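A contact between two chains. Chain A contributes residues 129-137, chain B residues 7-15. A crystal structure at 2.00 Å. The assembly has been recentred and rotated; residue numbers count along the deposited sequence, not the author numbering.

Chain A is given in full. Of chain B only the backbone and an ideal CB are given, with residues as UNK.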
# COMPACT_ATOMS: atom_id res chain seq x y z
N VAL A 129 6.18 -6.06 7.79
CA VAL A 129 6.03 -7.36 8.41
C VAL A 129 6.39 -8.52 7.50
O VAL A 129 6.07 -8.53 6.31
CB VAL A 129 4.58 -7.55 8.92
CG1 VAL A 129 4.47 -8.82 9.77
CG2 VAL A 129 4.15 -6.33 9.72
N PHE A 130 7.08 -9.49 8.07
CA PHE A 130 7.47 -10.70 7.36
C PHE A 130 6.79 -11.84 8.12
O PHE A 130 7.19 -12.20 9.23
CB PHE A 130 9.00 -10.83 7.38
CG PHE A 130 9.69 -9.68 6.71
CD1 PHE A 130 9.97 -9.72 5.34
CD2 PHE A 130 10.02 -8.53 7.42
CE1 PHE A 130 10.56 -8.63 4.69
CE2 PHE A 130 10.60 -7.44 6.79
CZ PHE A 130 10.87 -7.49 5.42
N MET A 131 5.72 -12.37 7.53
CA MET A 131 4.95 -13.44 8.15
C MET A 131 5.29 -14.81 7.54
O MET A 131 5.28 -14.99 6.32
CB MET A 131 3.45 -13.14 8.02
CG MET A 131 2.51 -14.14 8.70
SD MET A 131 2.78 -14.41 10.47
CE MET A 131 2.55 -12.78 11.10
N ASN A 132 5.59 -15.76 8.42
CA ASN A 132 5.94 -17.11 7.98
C ASN A 132 4.70 -17.91 7.61
O ASN A 132 4.30 -18.80 8.34
CB ASN A 132 6.70 -17.84 9.08
CG ASN A 132 7.36 -19.11 8.58
OD1 ASN A 132 7.67 -20.01 9.36
ND2 ASN A 132 7.60 -19.18 7.27
N SER A 133 4.09 -17.57 6.48
CA SER A 133 2.92 -18.30 6.03
C SER A 133 2.71 -18.07 4.55
O SER A 133 3.56 -17.46 3.89
CB SER A 133 1.67 -17.88 6.82
OG SER A 133 1.23 -16.58 6.48
N LYS A 134 1.60 -18.55 4.02
CA LYS A 134 1.32 -18.38 2.60
C LYS A 134 0.22 -17.34 2.38
O LYS A 134 -0.15 -17.06 1.24
CB LYS A 134 0.92 -19.72 1.99
CG LYS A 134 2.02 -20.79 2.04
CD LYS A 134 1.66 -22.03 1.22
CE LYS A 134 0.52 -22.83 1.84
NZ LYS A 134 0.92 -23.51 3.12
N GLY A 135 -0.29 -16.78 3.47
CA GLY A 135 -1.33 -15.77 3.37
C GLY A 135 -2.73 -16.33 3.55
O GLY A 135 -2.93 -17.31 4.27
N ILE A 136 -3.71 -15.71 2.90
CA ILE A 136 -5.09 -16.19 2.98
C ILE A 136 -5.45 -16.87 1.66
O ILE A 136 -4.93 -16.49 0.61
CB ILE A 136 -6.09 -15.03 3.28
CG1 ILE A 136 -6.03 -13.97 2.19
CG2 ILE A 136 -5.79 -14.41 4.63
CD1 ILE A 136 -6.93 -12.78 2.47
N SER A 137 -6.31 -17.87 1.74
CA SER A 137 -6.73 -18.62 0.55
C SER A 137 -7.65 -17.79 -0.33
O SER A 137 -7.59 -17.85 -1.56
CB SER A 137 -7.46 -19.89 0.97
OG SER A 137 -8.70 -19.59 1.60
N UNK B 7 15.58 -11.07 -2.65
CA UNK B 7 15.95 -11.58 -1.34
C UNK B 7 15.08 -12.71 -0.82
O UNK B 7 15.46 -13.38 0.14
CB UNK B 7 15.92 -10.43 -0.33
N UNK B 8 13.93 -12.94 -1.43
CA UNK B 8 13.05 -14.00 -0.95
C UNK B 8 11.85 -14.26 -1.84
O UNK B 8 11.55 -13.49 -2.75
CB UNK B 8 12.56 -13.66 0.46
N UNK B 9 11.17 -15.36 -1.57
CA UNK B 9 10.00 -15.74 -2.33
C UNK B 9 8.77 -15.33 -1.52
O UNK B 9 8.54 -15.83 -0.42
CB UNK B 9 10.00 -17.24 -2.64
N UNK B 10 8.00 -14.39 -2.06
CA UNK B 10 6.80 -13.92 -1.39
C UNK B 10 5.59 -14.67 -1.91
O UNK B 10 5.36 -14.72 -3.11
CB UNK B 10 6.62 -12.41 -1.58
N UNK B 11 4.83 -15.26 -1.00
CA UNK B 11 3.63 -15.98 -1.38
C UNK B 11 2.49 -14.99 -1.63
O UNK B 11 1.68 -15.15 -2.55
CB UNK B 11 3.24 -16.99 -0.30
N UNK B 12 2.45 -13.94 -0.83
CA UNK B 12 1.39 -12.95 -0.92
C UNK B 12 1.89 -11.61 -0.39
O UNK B 12 2.93 -11.55 0.26
CB UNK B 12 0.15 -13.41 -0.15
N UNK B 13 1.13 -10.55 -0.67
CA UNK B 13 1.48 -9.22 -0.18
C UNK B 13 0.20 -8.54 0.29
O UNK B 13 -0.82 -8.55 -0.41
CB UNK B 13 2.18 -8.39 -1.26
N UNK B 14 0.27 -7.95 1.47
CA UNK B 14 -0.87 -7.27 2.07
C UNK B 14 -0.54 -5.85 2.53
O UNK B 14 0.51 -5.60 3.13
CB UNK B 14 -1.39 -8.09 3.26
N UNK B 15 -1.45 -4.93 2.23
CA UNK B 15 -1.34 -3.54 2.67
C UNK B 15 -2.42 -3.48 3.74
O UNK B 15 -3.61 -3.62 3.43
CB UNK B 15 -1.53 -2.52 1.55

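Position 7 lies out of reach of chain A, so the contact sets no demand on it and many side chains would serve. The deposited residue is Ser B7, whose OG is hydrogen-bonded elsewhere in the structure.

At position 8 CA-to-CB points toward chain A, yet no atom of the stretch lies within 5.5 Å of the ideal CB. Farther off is the ring of Phe A130, which a long aliphatic or aromatic side chain could reach. The residue is Phe B8, with chi1 in p; its CE2 comes 4.2 Å from CE1 of Phe A130, near the plane of that ring and at its edge.

Positions 9 and 10 make no contact here, the first being out of reach and the second having a CB directed sideways. Little can be deduced for either; they are Gln B9 and Ala B10.

Position 11 is close-fitting. Its CB points toward chain A and already lies 3.7 Å from O of Lys A134 and 4.2 Å from O of Ser A133. A small side chain fills such a place without further reach, and a serine might also be considered beside these carbonyls. The residue is Ala B11, whose methyl group packs against the loop at Ser A133 and Lys A134, with its CB 4.3 Å from CB of Lys A134.

At position 12 CA-to-CB points toward chain A, facing the backbone of Gly A135 and Ile A136. The N of Ile A136 offers a donor and its O an acceptor, so a side chain carrying both functions is suited; glutamine or asparagine qualifies chemically. The ideal CB lies 5.4 Å from N of Ile A136 and 6.0 Å from O of Ile A136, and reaching both favours the longer glutamine. Gln B12 answers both: N of Ile A136 donates to OE1 at 2.9 Å, and NE2 donates to O of Ile A136 at 2.8 Å. The absence of a side chain at Gly A135 makes room, since its CA is 3.1 Å from OE1 of Gln B12 and a CB there would clash with that oxygen.

Position 13 is out of reach; Ile B13 is unconstrained by this contact.

At position 14 CB again points toward chain A, but from a distance, with the aliphatic Ile A136 ahead. Only a long side chain would reach it, apolar or extended polar; a short one would leave the contact unmade. Arg B14 brings NH2 to 3.4 Å from CG2 of Ile A136 at the guanidinium edge, while its nitrogens are hydrogen-bonded elsewhere in the structure.

Position 15 is out of reach, so the contact cannot choose its side chain; it is Ile B15.

Chain B (7-15) SFQAAQIRI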
# COMPACT_ATOMS: atom_id res chain seq x y z
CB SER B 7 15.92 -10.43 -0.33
OG SER B 7 16.77 -9.37 -0.73
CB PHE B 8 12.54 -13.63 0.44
CG PHE B 8 11.87 -12.29 0.49
CD1 PHE B 8 10.55 -12.14 0.07
CD2 PHE B 8 12.56 -11.16 0.93
CE1 PHE B 8 9.94 -10.89 0.07
CE2 PHE B 8 11.95 -9.91 0.94
CZ PHE B 8 10.64 -9.78 0.51
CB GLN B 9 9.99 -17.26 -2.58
CG GLN B 9 8.78 -17.78 -3.35
CD GLN B 9 8.63 -17.16 -4.73
OE1 GLN B 9 9.59 -17.12 -5.51
NE2 GLN B 9 7.43 -16.66 -5.04
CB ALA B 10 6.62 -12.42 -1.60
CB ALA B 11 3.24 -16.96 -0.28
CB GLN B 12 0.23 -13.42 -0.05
CG GLN B 12 -1.11 -13.41 -0.71
CD GLN B 12 -2.15 -14.11 0.14
OE1 GLN B 12 -2.40 -13.72 1.29
NE2 GLN B 12 -2.75 -15.15 -0.41
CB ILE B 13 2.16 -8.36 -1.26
CG1 ILE B 13 3.50 -8.99 -1.65
CG2 ILE B 13 2.43 -6.95 -0.72
CD1 ILE B 13 4.26 -8.19 -2.66
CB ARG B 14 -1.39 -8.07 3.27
CG ARG B 14 -2.45 -7.35 4.09
CD ARG B 14 -2.87 -8.13 5.33
NE ARG B 14 -3.61 -9.34 4.99
CZ ARG B 14 -4.07 -10.22 5.88
NH1 ARG B 14 -3.88 -10.03 7.17
NH2 ARG B 14 -4.73 -11.29 5.47
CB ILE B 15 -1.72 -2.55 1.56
CG1 ILE B 15 -0.72 -2.64 0.41
CG2 ILE B 15 -1.73 -1.13 2.12
CD1 ILE B 15 0.68 -2.19 0.78
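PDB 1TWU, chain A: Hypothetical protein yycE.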